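Local coordinates for mitogen activated protein kinase, putative (Leishmania donovani, PDB 4QNY) that probably transfers the gamma-phosphate of ATP to serine or threonine residues of protein substrates, as a mitogen-activated protein kinase, at residues 136-141 with 164-169; 145-150 with 205-210. One frame throughout, in Å; residues are numbered along the deposited sequence.

Contact 1. Residues 136-141 with 164-169; sequences RALHII and LKICDF. With MG (magnesium ion), chain C; ANP (phosphoaminophosphonic acid-adenylate ester), chain D.
Both isoleucines extend the same way: I166 (chi1 -67°) and I141 (chi1 -61°) hold CG1 anti to the carbonyl carbon and beside the backbone N, with CD1 fully outstretched, so each reaches across the gap between strand 164-166 and helix 124-143. I166 CD1 lands on the helix surface against A137 CB at 3.7 Å, and the same methyl is met by L138, which crosses I166 at about a right angle and touches CD1 through CD2 at 4.0 Å. One turn further on, I141 and F169 meet tip to tip, with I141 CD1 3.6 Å from CE1 at the edge of the phenyl ring and near its plane. The join is thus wholly apolar, four hydrocarbon side chains and a buried ring edge, and the F169 ring is further enclosed by E71, L74 and L75 of helix 62-77. D168, between these anchors, turns toward the nucleotide instead: CG lies anti to the backbone N (chi1 -161°), and OD2 binds the magnesium ion at 2.1 Å. The same oxygen accepts a weak, bent hydrogen bond from N3B of ANP at 2.6 Å, while OD1 is gripped by the backbone N of G170. ANP O2B and O1A, two waters and N155 OD1 complete the metal shell, and water 1 also hydrogen-bonds O3' of the ribose. Residues 168-170 form the DFG motif of protein kinases, with D168 on the metal and F169 packed inward between helix 62-77 and the C-lobe, the DFG-in state.

Contact 2. Residues 145-150 with 205-210; sequences GVIHRD and AQIDVW
Strand 146-147 leaves a Schellman motif at G145 (phi 80°) and passes the start of helix 206-219, I147 lying nearest A205 and R149 nearest D208. A kink at H148, followed by positive phi at R149 (72°), turns two successive backbone N-H groups toward the helix. D208 receives both: its OD2 accepts from H148 N at 2.9 Å and its OD1 from R149 N at 3.0 Å, each through the syn lone pair, so that one carboxylate grips the bend. OD2 has a second partner in H142 NE2, which further fixes the buried acid. I147 extends over this end of the helix, its CD1 3.7 Å from A205 N and its CG2 3.7 Å from I207 CD1, the two isoleucines crossing at about a right angle. R149, bent at chi2, crosses I207 obliquely, with CD 3.8 Å from I207 CD1. The H148 ring bonds on both sides: ND1 accepts from D150 N at 3.2 Å, about 24° out of the ring plane, and NE2 bonds C167 O. H148-R149-D150 is the HRD motif of the kinase catalytic loop, tied down by the aspartate at the start of helix 206-219, the kinase alphaF helix; around it, L138 of helix 124-143 packs on D208, L196 of helix 194-197 on R149 and I207, and K173 pairs with I147.

The two contacts have centres 10 Å apart and interlock along the chain: helix 124-143 of contact 1 runs into strand 146-147 of contact 2, with I141 O 3.1 Å from V146 N in a probable hydrogen bond. H148 is the main bridge. Its NE2 lies 2.9 Å from C167 O, probably hydrogen-bonded, and 3.5 Å from I166 CG2, and its ring meets F169 edge-to-face, so H148 of the HRD motif is joined to the residues leading into DFG and to F169 within it. Beyond this junction lies the active site: near the metal-binding D168 of contact 1, the D150 side chain lies about 5 Å from both the ion and ANP, consistent with the catalytic aspartate of protein kinases.

Contact 1. Residues 136-141 with 164-169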
# COMPACT_ATOMS: atom_id res chain seq x y z
N ARG A 136 6.81 -5.69 -9.88
CA ARG A 136 7.46 -4.78 -10.82
C ARG A 136 7.32 -3.33 -10.37
O ARG A 136 8.24 -2.53 -10.52
CB ARG A 136 6.87 -4.96 -12.22
CG ARG A 136 7.47 -4.06 -13.27
CD ARG A 136 6.62 -4.03 -14.52
NE ARG A 136 6.92 -2.87 -15.36
CZ ARG A 136 6.49 -1.64 -15.11
NH1 ARG A 136 5.73 -1.40 -14.05
NH2 ARG A 136 6.81 -0.65 -15.93
N ALA A 137 6.16 -3.01 -9.79
CA ALA A 137 5.92 -1.67 -9.27
C ALA A 137 6.78 -1.41 -8.04
O ALA A 137 7.35 -0.33 -7.88
CB ALA A 137 4.45 -1.49 -8.93
N LEU A 138 6.89 -2.41 -7.17
CA LEU A 138 7.69 -2.30 -5.96
C LEU A 138 9.17 -2.14 -6.29
O LEU A 138 9.90 -1.45 -5.57
CB LEU A 138 7.49 -3.51 -5.06
CG LEU A 138 6.18 -3.56 -4.27
CD1 LEU A 138 6.12 -4.82 -3.43
CD2 LEU A 138 6.05 -2.32 -3.39
N HIS A 139 9.62 -2.79 -7.36
CA HIS A 139 11.01 -2.70 -7.78
C HIS A 139 11.36 -1.26 -8.16
O HIS A 139 12.45 -0.78 -7.86
CB HIS A 139 11.28 -3.64 -8.96
CG HIS A 139 12.69 -3.59 -9.45
ND1 HIS A 139 13.03 -3.11 -10.70
CD2 HIS A 139 13.85 -3.97 -8.87
CE1 HIS A 139 14.34 -3.20 -10.86
NE2 HIS A 139 14.86 -3.71 -9.76
N ILE A 140 10.41 -0.60 -8.81
CA ILE A 140 10.58 0.79 -9.22
C ILE A 140 10.61 1.73 -8.01
O ILE A 140 11.48 2.60 -7.91
CB ILE A 140 9.46 1.22 -10.18
CG1 ILE A 140 9.64 0.51 -11.53
CG2 ILE A 140 9.46 2.73 -10.37
CD1 ILE A 140 8.36 0.31 -12.29
N ILE A 141 9.66 1.53 -7.10
CA ILE A 141 9.58 2.32 -5.88
C ILE A 141 10.83 2.14 -5.02
O ILE A 141 11.39 3.11 -4.51
CB ILE A 141 8.33 1.95 -5.06
CG1 ILE A 141 7.06 2.22 -5.87
CG2 ILE A 141 8.30 2.72 -3.74
CD1 ILE A 141 5.81 1.60 -5.28
N LEU A 164 -2.82 -3.52 -13.10
CA LEU A 164 -2.64 -3.24 -11.68
C LEU A 164 -1.89 -1.94 -11.44
O LEU A 164 -0.95 -1.61 -12.17
CB LEU A 164 -1.91 -4.41 -11.01
CG LEU A 164 -1.82 -4.45 -9.49
CD1 LEU A 164 -1.91 -5.90 -9.01
CD2 LEU A 164 -0.53 -3.82 -8.99
N LYS A 165 -2.31 -1.20 -10.42
CA LYS A 165 -1.65 0.05 -10.04
C LYS A 165 -1.60 0.23 -8.52
O LYS A 165 -2.64 0.18 -7.85
CB LYS A 165 -2.35 1.25 -10.68
CG LYS A 165 -2.16 1.36 -12.19
CD LYS A 165 -2.77 2.64 -12.73
CE LYS A 165 -2.64 2.71 -14.24
NZ LYS A 165 -3.26 3.95 -14.80
N ILE A 166 -0.40 0.43 -7.99
CA ILE A 166 -0.22 0.65 -6.56
C ILE A 166 -0.52 2.10 -6.18
O ILE A 166 -0.05 3.02 -6.84
CB ILE A 166 1.21 0.28 -6.11
CG1 ILE A 166 1.44 -1.23 -6.25
CG2 ILE A 166 1.46 0.72 -4.67
CD1 ILE A 166 2.77 -1.69 -5.68
N CYS A 167 -1.29 2.30 -5.11
CA CYS A 167 -1.63 3.64 -4.65
C CYS A 167 -1.32 3.83 -3.17
O CYS A 167 -0.76 2.94 -2.52
CB CYS A 167 -3.10 3.94 -4.92
SG CYS A 167 -4.27 3.00 -3.90
N ASP A 168 -1.70 4.99 -2.65
CA ASP A 168 -1.58 5.34 -1.23
C ASP A 168 -0.13 5.35 -0.75
O ASP A 168 0.33 4.41 -0.09
CB ASP A 168 -2.41 4.38 -0.37
CG ASP A 168 -2.69 4.92 1.02
OD1 ASP A 168 -1.98 5.85 1.46
OD2 ASP A 168 -3.63 4.42 1.67
N PHE A 169 0.59 6.42 -1.07
CA PHE A 169 1.95 6.61 -0.57
C PHE A 169 1.94 7.49 0.68
O PHE A 169 2.86 8.28 0.90
CB PHE A 169 2.84 7.24 -1.65
CG PHE A 169 3.07 6.35 -2.83
CD1 PHE A 169 4.13 5.46 -2.85
CD2 PHE A 169 2.23 6.40 -3.93
CE1 PHE A 169 4.35 4.64 -3.94
CE2 PHE A 169 2.44 5.58 -5.03
CZ PHE A 169 3.50 4.70 -5.03
MG MG C . -5.40 3.28 1.30
PG ANP D . -4.24 8.20 2.94
O1G ANP D . -5.36 9.15 2.65
O2G ANP D . -3.03 8.53 2.00
O3G ANP D . -3.78 8.39 4.45
PB ANP D . -6.30 6.42 2.14
O1B ANP D . -7.24 7.23 2.97
O2B ANP D . -6.70 4.92 2.25
N3B ANP D . -4.72 6.59 2.70
PA ANP D . -6.28 5.89 -0.58
O1A ANP D . -5.82 4.54 -0.17
O2A ANP D . -5.35 6.55 -1.60
O3A ANP D . -6.38 6.90 0.66
O5' ANP D . -7.75 5.74 -1.16
C5' ANP D . -8.79 5.03 -0.45
C4' ANP D . -9.55 4.17 -1.43
O4' ANP D . -9.98 4.97 -2.55
C3' ANP D . -8.76 3.03 -2.06
O3' ANP D . -8.75 1.89 -1.20
C2' ANP D . -9.54 2.77 -3.35
O2' ANP D . -10.65 1.91 -3.13
C1' ANP D . -10.01 4.18 -3.72
N9 ANP D . -9.19 4.82 -4.74
C8 ANP D . -8.07 5.58 -4.54
N7 ANP D . -7.52 6.03 -5.64
C5 ANP D . -8.34 5.54 -6.64
C6 ANP D . -8.31 5.67 -8.04
N6 ANP D . -7.38 6.36 -8.70
N1 ANP D . -9.28 5.06 -8.75
C2 ANP D . -10.22 4.37 -8.09
N3 ANP D . -10.35 4.18 -6.78
C4 ANP D . -9.38 4.80 -6.11
O HOH W 1 -7.17 2.26 1.06
O HOH W 2 -5.12 2.35 3.03

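Contact 2. Residues 145-150 with 205-210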
# COMPACT_ATOMS: atom_id res chain seq x y z
N GLY A 145 14.63 4.49 -3.81
CA GLY A 145 15.01 4.65 -2.41
C GLY A 145 13.83 4.83 -1.49
O GLY A 145 13.95 5.40 -0.40
N VAL A 146 12.67 4.34 -1.92
CA VAL A 146 11.44 4.52 -1.17
C VAL A 146 10.80 3.19 -0.77
O VAL A 146 10.74 2.26 -1.57
CB VAL A 146 10.41 5.35 -1.97
CG1 VAL A 146 9.18 5.64 -1.13
CG2 VAL A 146 11.04 6.64 -2.47
N ILE A 147 10.34 3.12 0.48
CA ILE A 147 9.60 1.96 0.96
C ILE A 147 8.12 2.34 1.11
O ILE A 147 7.80 3.38 1.69
CB ILE A 147 10.14 1.46 2.31
CG1 ILE A 147 11.60 1.02 2.16
CG2 ILE A 147 9.29 0.32 2.85
CD1 ILE A 147 12.27 0.65 3.47
N HIS A 148 7.24 1.51 0.57
CA HIS A 148 5.81 1.82 0.57
C HIS A 148 5.20 1.79 1.97
O HIS A 148 4.42 2.68 2.33
CB HIS A 148 5.05 0.86 -0.35
CG HIS A 148 3.65 1.29 -0.63
ND1 HIS A 148 2.59 0.97 0.19
CD2 HIS A 148 3.13 2.01 -1.65
CE1 HIS A 148 1.48 1.48 -0.31
NE2 HIS A 148 1.78 2.12 -1.43
N ARG A 149 5.54 0.75 2.73
CA ARG A 149 5.16 0.62 4.15
C ARG A 149 3.66 0.33 4.35
O ARG A 149 3.24 -0.10 5.43
CB ARG A 149 5.61 1.88 4.92
CG ARG A 149 5.08 2.05 6.34
CD ARG A 149 5.50 0.92 7.26
NE ARG A 149 4.50 0.71 8.31
CZ ARG A 149 4.63 1.14 9.56
NH1 ARG A 149 3.66 0.91 10.43
NH2 ARG A 149 5.72 1.78 9.94
N ASP A 150 2.85 0.51 3.31
CA ASP A 150 1.42 0.26 3.44
C ASP A 150 0.87 -0.61 2.31
O ASP A 150 -0.14 -0.26 1.68
CB ASP A 150 0.66 1.59 3.51
CG ASP A 150 -0.70 1.45 4.18
OD1 ASP A 150 -0.88 0.49 4.96
OD2 ASP A 150 -1.57 2.31 3.94
N ALA A 205 13.20 -2.83 2.80
CA ALA A 205 12.14 -2.89 1.79
C ALA A 205 11.45 -4.26 1.78
O ALA A 205 10.50 -4.48 1.04
CB ALA A 205 12.71 -2.58 0.41
N GLN A 206 11.94 -5.17 2.62
CA GLN A 206 11.38 -6.51 2.70
C GLN A 206 9.99 -6.53 3.34
O GLN A 206 9.26 -7.52 3.22
CB GLN A 206 12.32 -7.43 3.49
CG GLN A 206 13.60 -7.79 2.75
CD GLN A 206 13.33 -8.56 1.47
OE1 GLN A 206 13.22 -7.97 0.39
NE2 GLN A 206 13.23 -9.88 1.58
N ILE A 207 9.62 -5.43 4.00
CA ILE A 207 8.30 -5.34 4.62
C ILE A 207 7.22 -5.22 3.56
O ILE A 207 6.06 -5.55 3.80
CB ILE A 207 8.20 -4.15 5.60
CG1 ILE A 207 8.30 -2.82 4.86
CG2 ILE A 207 9.27 -4.26 6.68
CD1 ILE A 207 7.90 -1.62 5.69
N ASP A 208 7.59 -4.74 2.37
CA ASP A 208 6.66 -4.64 1.26
C ASP A 208 6.45 -6.00 0.61
O ASP A 208 5.38 -6.30 0.09
CB ASP A 208 7.15 -3.63 0.22
CG ASP A 208 7.03 -2.19 0.71
OD1 ASP A 208 6.18 -1.93 1.58
OD2 ASP A 208 7.79 -1.33 0.21
N VAL A 209 7.49 -6.83 0.66
CA VAL A 209 7.42 -8.19 0.12
C VAL A 209 6.47 -9.02 0.98
O VAL A 209 5.71 -9.84 0.46
CB VAL A 209 8.81 -8.86 0.08
CG1 VAL A 209 8.70 -10.29 -0.44
CG2 VAL A 209 9.77 -8.05 -0.78
N TRP A 210 6.51 -8.79 2.28
CA TRP A 210 5.62 -9.46 3.22
C TRP A 210 4.16 -9.15 2.89
O TRP A 210 3.31 -10.04 2.94
CB TRP A 210 5.94 -9.04 4.66
CG TRP A 210 5.05 -9.70 5.68
CD1 TRP A 210 3.87 -9.22 6.17
CD2 TRP A 210 5.28 -10.95 6.34
NE1 TRP A 210 3.35 -10.10 7.09
CE2 TRP A 210 4.20 -11.17 7.21
CE3 TRP A 210 6.30 -11.91 6.27
CZ2 TRP A 210 4.10 -12.31 8.01
CZ3 TRP A 210 6.20 -13.04 7.06
CH2 TRP A 210 5.11 -13.23 7.92